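Local coordinates for protein HpcH/HpaI aldolase (PDB 3QZ6) that belongs to the HpcH/HpaI aldolase/citrate lyase family and folds as a TIM barrel, an eight-stranded parallel beta barrel wrapped by helices, at residues I159-A164 / A203-V209; V210-A216 / A230-S236. The contacts are given in a common frame with arbitrary orientation. Residues are numbered along the deposited sequence.

How the interactions relate
The two contacts follow one another along the chain. Interaction 1 packs the short helix 159-163 against the end of helix 191-207 on the outside of the barrel; the chain then turns at G208 and runs straight into strand 210-215, the first strand of interaction 2. Their centres are about 17 Å apart, yet they touch where helix gives way to strand: D205 OD1 forms a salt bridge with K211 NZ at 2.7 Å, and A204 CB packs on K211 CG at 3.7 Å. Interaction 1 thus lies toward the end where the strands begin, whereas interaction 2 runs to their C-terminal end, where TIM-barrel enzymes carry their active sites.

Interaction 1: I159-A164 / A203-V209; sequences IDSILA and AADRQGV
Two right-handed helical segments, 159-163 and 203-207, run in broadly the same direction, their axes 9.3 Å apart at closest approach and crossing at -43°. D160 CA sits 5.5 Å from A203 CA, and one turn on A164 CA is 5.8 Å from Q207 CA. The closest CA pair falls at A203, whose small CB points toward helix 159-163.

The polar contacts centre on D160 (chi1 m), whose carboxylate reaches across to R206 and Q207. D160 forms a salt bridge with R206, NH2 donating to OD2 at 2.9 Å and NE to OD1 at 3.1 Å, so the guanidinium presents its edge to the acid. OD1 of D160 also accepts a hydrogen bond from Q207 NE2 at 3.2 Å; Q207 is folded back, with chi1 and chi2 both m.

The apolar layer lies deeper. I159 CG2 meets A203 CB at 3.4 Å, while L163, in the mt rotamer, points at the other helix and places CD1 4.1 Å from A204 CB. L163 CB also touches V209 CG2 at 4.1 Å.

After the second helix, G208 adopts positive phi (69°) in a Schellman motif, with V209 N bonded to A204 O at 2.9 Å, and V209 turns extended. L163 and A204 both rest on V171 of strand 170-173, as in the outer helical layer of a TIM barrel, where neighbouring helices pack side by side over the strands.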
loop_
_atom_site.group_PDB
_atom_site.type_symbol
_atom_site.label_atom_id
_atom_site.label_comp_id
_atom_site.label_asym_id
_atom_site.label_seq_id
_atom_site.Cartn_x
_atom_site.Cartn_y
_atom_site.Cartn_z
ATOM N N ILE A 159 -6.764 29.914 20.609
ATOM C CA ILE A 159 -6.996 29.628 19.197
ATOM C C ILE A 159 -7.190 30.879 18.327
ATOM O O ILE A 159 -6.738 30.921 17.189
ATOM C CB ILE A 159 -8.167 28.623 18.997
ATOM C CG1 ILE A 159 -8.237 28.164 17.536
ATOM C CG2 ILE A 159 -9.490 29.221 19.480
ATOM C CD1 ILE A 159 -6.987 27.396 17.087
ATOM N N ASP A 160 -7.858 31.899 18.847
ATOM C CA ASP A 160 -8.094 33.088 18.033
ATOM C C ASP A 160 -6.781 33.754 17.622
ATOM O O ASP A 160 -6.630 34.203 16.491
ATOM C CB ASP A 160 -8.996 34.086 18.765
ATOM C CG ASP A 160 -10.443 33.667 18.739
ATOM O OD1 ASP A 160 -11.102 33.899 17.703
ATOM O OD2 ASP A 160 -10.912 33.090 19.739
ATOM N N SER A 161 -5.838 33.815 18.555
ATOM C CA SER A 161 -4.523 34.367 18.276
ATOM C C SER A 161 -3.798 33.532 17.210
ATOM O O SER A 161 -3.159 34.060 16.302
ATOM C CB SER A 161 -3.702 34.405 19.565
ATOM O OG SER A 161 -2.421 34.951 19.336
ATOM N N ILE A 162 -3.903 32.222 17.313
ATOM C CA ILE A 162 -3.229 31.370 16.341
ATOM C C ILE A 162 -3.817 31.552 14.943
ATOM O O ILE A 162 -3.080 31.728 13.973
ATOM C CB ILE A 162 -3.267 29.898 16.771
ATOM C CG1 ILE A 162 -2.451 29.725 18.055
ATOM C CG2 ILE A 162 -2.750 28.991 15.638
ATOM C CD1 ILE A 162 -2.624 28.390 18.756
ATOM N N LEU A 163 -5.143 31.540 14.845
ATOM C CA LEU A 163 -5.811 31.591 13.543
ATOM C C LEU A 163 -5.907 32.985 12.918
ATOM O O LEU A 163 -6.276 33.112 11.753
ATOM C CB LEU A 163 -7.201 30.952 13.620
ATOM C CG LEU A 163 -7.214 29.495 14.086
ATOM C CD1 LEU A 163 -8.623 28.912 13.991
ATOM C CD2 LEU A 163 -6.239 28.671 13.264
ATOM N N ALA A 164 -5.577 34.027 13.680
ATOM C CA ALA A 164 -5.623 35.390 13.155
ATOM C C ALA A 164 -4.372 35.750 12.352
ATOM O O ALA A 164 -4.338 36.770 11.672
ATOM C CB ALA A 164 -5.832 36.411 14.295
ATOM N N ALA A 203 -13.756 29.775 16.354
ATOM C CA ALA A 203 -12.669 30.713 16.092
ATOM C C ALA A 203 -12.326 30.766 14.606
ATOM O O ALA A 203 -12.055 31.837 14.054
ATOM C CB ALA A 203 -11.432 30.362 16.923
ATOM N N ALA A 204 -12.328 29.609 13.951
ATOM C CA ALA A 204 -12.067 29.572 12.520
ATOM C C ALA A 204 -13.092 30.439 11.772
ATOM O O ALA A 204 -12.745 31.193 10.857
ATOM C CB ALA A 204 -12.099 28.125 12.008
ATOM N N ASP A 205 -14.356 30.326 12.165
ATOM C CA ASP A 205 -15.412 31.139 11.567
ATOM C C ASP A 205 -15.145 32.628 11.772
ATOM O O ASP A 205 -15.247 33.419 10.834
ATOM C CB ASP A 205 -16.787 30.751 12.130
ATOM C CG ASP A 205 -17.214 29.353 11.702
ATOM O OD1 ASP A 205 -16.696 28.875 10.671
ATOM O OD2 ASP A 205 -18.060 28.733 12.386
ATOM N N ARG A 206 -14.793 33.007 12.996
ATOM C CA ARG A 206 -14.480 34.406 13.300
ATOM C C ARG A 206 -13.312 34.946 12.478
ATOM O O ARG A 206 -13.313 36.113 12.081
ATOM C CB ARG A 206 -14.182 34.586 14.788
ATOM C CG ARG A 206 -15.405 34.479 15.691
ATOM C CD ARG A 206 -15.078 34.950 17.103
ATOM N NE ARG A 206 -14.150 34.055 17.792
ATOM C CZ ARG A 206 -14.528 33.031 18.549
ATOM N NH1 ARG A 206 -15.820 32.766 18.716
ATOM N NH2 ARG A 206 -13.620 32.272 19.147
ATOM N N GLN A 207 -12.320 34.095 12.216
ATOM C CA GLN A 207 -11.093 34.539 11.563
ATOM C C GLN A 207 -11.078 34.296 10.055
ATOM O O GLN A 207 -10.104 34.630 9.386
ATOM C CB GLN A 207 -9.867 33.865 12.198
ATOM C CG GLN A 207 -9.762 34.040 13.711
ATOM C CD GLN A 207 -9.727 35.503 14.127
ATOM O OE1 GLN A 207 -9.212 36.353 13.399
ATOM N NE2 GLN A 207 -10.292 35.803 15.292
ATOM N N GLY A 208 -12.139 33.694 9.526
ATOM C CA GLY A 208 -12.210 33.411 8.102
ATOM C C GLY A 208 -11.232 32.331 7.653
ATOM O O GLY A 208 -10.643 32.413 6.576
ATOM N N VAL A 209 -11.082 31.304 8.480
ATOM C CA VAL A 209 -10.141 30.211 8.228
ATOM C C VAL A 209 -10.893 28.920 7.868
ATOM O O VAL A 209 -11.922 28.608 8.457
ATOM C CB VAL A 209 -9.233 30.001 9.467
ATOM C CG1 VAL A 209 -8.479 28.678 9.402
ATOM C CG2 VAL A 209 -8.264 31.180 9.623
#

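Interaction 2: V210-A216 / A230-S236; sequences VKGFFTA and AQMLLWS
L234, F214 and V210 bury the most surface where strands 210-215 and 232-236 lie extended side by side, their axes 10° from parallel and 4.8 Å apart at closest approach. G212 pairs with M232, F213 with L233, F214 with L234 and T215 with W235.

The side chain of L234 (chi1 t, chi2 p) lies beside that of F214 (chi1 t) on one face, F214 CD1 being 3.5 Å from L234 CG. The ring turns its edge toward the S236 carbonyl, F214 CE1 lying 3.8 Å from S236 O. L234 N bonds F213 O at 2.9 Å and T215 N bonds L234 O at 3.1 Å, so L234 bonds the residues flanking F214; S236 N to T215 O (2.9 Å) carries the pattern on. At the start, V210 (chi1 t) sets CG1 4.0 Å from CG of M232, a selenomethionine; M232 N bonds K211 O at 3.1 Å and F213 N bonds M232 O at 2.9 Å.

These are the barrel's last two strands, joined through helix 223-227 in a beta-alpha-beta unit. M232 and L234 face inward onto Y40 of strand 40-44, F213 packs outward between helices 191-207 and 223-227, and W235 stacks on Y245 of the second subunit.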
loop_
_atom_site.group_PDB
_atom_site.type_symbol
_atom_site.label_atom_id
_atom_site.label_comp_id
_atom_site.label_asym_id
_atom_site.label_seq_id
_atom_site.Cartn_x
_atom_site.Cartn_y
_atom_site.Cartn_z
ATOM N N VAL A 210 -10.382 28.169 6.895
ATOM C CA VAL A 210 -11.039 26.937 6.481
ATOM C C VAL A 210 -11.015 25.893 7.598
ATOM O O VAL A 210 -10.024 25.736 8.305
ATOM C CB VAL A 210 -10.405 26.359 5.193
ATOM C CG1 VAL A 210 -10.913 24.948 4.923
ATOM C CG2 VAL A 210 -10.686 27.262 4.009
ATOM N N LYS A 211 -12.119 25.179 7.748
ATOM C CA LYS A 211 -12.225 24.151 8.769
ATOM C C LYS A 211 -11.875 22.775 8.195
ATOM O O LYS A 211 -12.339 22.407 7.119
ATOM C CB LYS A 211 -13.635 24.172 9.373
ATOM C CG LYS A 211 -13.876 25.410 10.248
ATOM C CD LYS A 211 -15.329 25.562 10.687
ATOM C CE LYS A 211 -16.251 25.775 9.496
ATOM N NZ LYS A 211 -17.518 26.443 9.923
ATOM N N GLY A 212 -11.027 22.037 8.905
ATOM C CA GLY A 212 -10.625 20.707 8.471
ATOM C C GLY A 212 -10.997 19.700 9.539
ATOM O O GLY A 212 -11.326 20.080 10.662
ATOM N N PHE A 213 -10.985 18.419 9.193
ATOM C CA PHE A 213 -11.274 17.382 10.178
ATOM C C PHE A 213 -10.609 16.075 9.784
ATOM O O PHE A 213 -10.640 15.684 8.621
ATOM C CB PHE A 213 -12.778 17.164 10.306
ATOM C CG PHE A 213 -13.172 16.334 11.503
ATOM C CD1 PHE A 213 -13.341 16.926 12.745
ATOM C CD2 PHE A 213 -13.383 14.968 11.382
ATOM C CE1 PHE A 213 -13.711 16.170 13.855
ATOM C CE2 PHE A 213 -13.752 14.202 12.487
ATOM C CZ PHE A 213 -13.921 14.809 13.726
ATOM N N PHE A 214 -10.013 15.404 10.761
ATOM C CA PHE A 214 -9.433 14.092 10.534
ATOM C C PHE A 214 -10.205 13.000 11.240
ATOM O O PHE A 214 -10.449 13.084 12.443
ATOM C CB PHE A 214 -7.992 14.035 11.031
ATOM C CG PHE A 214 -7.389 12.653 10.956
ATOM C CD1 PHE A 214 -7.079 12.085 9.725
ATOM C CD2 PHE A 214 -7.153 11.916 12.109
ATOM C CE1 PHE A 214 -6.515 10.803 9.649
ATOM C CE2 PHE A 214 -6.601 10.640 12.042
ATOM C CZ PHE A 214 -6.276 10.082 10.804
ATOM N N THR A 215 -10.561 11.960 10.498
ATOM C CA THR A 215 -11.099 10.765 11.130
ATOM C C THR A 215 -10.273 9.554 10.706
ATOM O O THR A 215 -9.941 9.387 9.528
ATOM C CB THR A 215 -12.606 10.593 10.869
ATOM O OG1 THR A 215 -13.122 9.582 11.741
ATOM C CG2 THR A 215 -12.868 10.220 9.428
ATOM N N ALA A 216 -9.907 8.736 11.686
ATOM C CA ALA A 216 -8.848 7.749 11.505
ATOM C C ALA A 216 -9.314 6.451 10.880
ATOM O O ALA A 216 -8.533 5.753 10.224
ATOM C CB ALA A 216 -8.152 7.466 12.836
ATOM N N ALA A 230 -16.969 22.069 7.268
ATOM C CA ALA A 230 -15.559 21.734 7.072
ATOM C C ALA A 230 -15.304 21.386 5.606
ATOM O O ALA A 230 -15.962 20.504 5.060
ATOM C CB ALA A 230 -15.188 20.566 7.951
ATOM N N GLN A 231 -14.354 22.071 4.970
ATOM C CA GLN A 231 -14.006 21.762 3.581
ATOM C C GLN A 231 -12.801 20.822 3.446
ATOM O O GLN A 231 -12.685 20.093 2.451
ATOM C CB GLN A 231 -13.711 23.035 2.794
ATOM C CG GLN A 231 -14.854 24.016 2.663
ATOM C CD GLN A 231 -14.408 25.283 1.957
ATOM O OE1 GLN A 231 -14.186 26.314 2.590
ATOM N NE2 GLN A 231 -14.246 25.202 0.632
HETATM N N MSE A 232 -11.894 20.858 4.420
HETATM C CA MSE A 232 -10.701 20.012 4.369
HETATM C C MSE A 232 -10.956 18.690 5.074
HETATM O O MSE A 232 -10.838 18.594 6.294
HETATM C CB MSE A 232 -9.493 20.710 5.001
HETATM C CG MSE A 232 -8.794 21.700 4.092
HETATM SE SE MSE A 232 -7.912 20.849 2.558
HETATM C CE MSE A 232 -6.467 19.910 3.478
ATOM N N LEU A 233 -11.305 17.667 4.303
ATOM C CA LEU A 233 -11.671 16.385 4.885
ATOM C C LEU A 233 -10.522 15.406 4.721
ATOM O O LEU A 233 -10.115 15.110 3.603
ATOM C CB LEU A 233 -12.930 15.843 4.208
ATOM C CG LEU A 233 -14.075 16.860 4.145
ATOM C CD1 LEU A 233 -15.250 16.310 3.336
ATOM C CD2 LEU A 233 -14.514 17.267 5.553
ATOM N N LEU A 234 -10.015 14.907 5.846
ATOM C CA LEU A 234 -8.854 14.027 5.868
ATOM C C LEU A 234 -9.245 12.692 6.492
ATOM O O LEU A 234 -9.543 12.622 7.681
ATOM C CB LEU A 234 -7.744 14.671 6.702
ATOM C CG LEU A 234 -6.424 13.899 6.750
ATOM C CD1 LEU A 234 -5.859 13.769 5.348
ATOM C CD2 LEU A 234 -5.413 14.596 7.673
ATOM N N TRP A 235 -9.240 11.631 5.694
ATOM C CA TRP A 235 -9.754 10.340 6.155
ATOM C C TRP A 235 -8.715 9.230 6.061
ATOM O O TRP A 235 -8.173 8.959 4.987
ATOM C CB TRP A 235 -11.009 9.940 5.362
ATOM C CG TRP A 235 -11.377 8.497 5.562
ATOM C CD1 TRP A 235 -11.889 7.930 6.694
ATOM C CD2 TRP A 235 -11.244 7.439 4.609
ATOM N NE1 TRP A 235 -12.072 6.580 6.504
ATOM C CE2 TRP A 235 -11.686 6.257 5.232
ATOM C CE3 TRP A 235 -10.793 7.374 3.290
ATOM C CZ2 TRP A 235 -11.682 5.028 4.580
ATOM C CZ3 TRP A 235 -10.795 6.149 2.649
ATOM C CH2 TRP A 235 -11.242 5.001 3.289
ATOM N N SER A 236 -8.436 8.602 7.197
ATOM C CA SER A 236 -7.625 7.380 7.239
ATOM C C SER A 236 -6.246 7.540 6.589
ATOM O O SER A 236 -5.619 8.603 6.679
ATOM C CB SER A 236 -8.402 6.213 6.605
ATOM O OG SER A 236 -7.769 4.970 6.870
HETATM O O HOH W 1 -14.492 25.263 6.030
#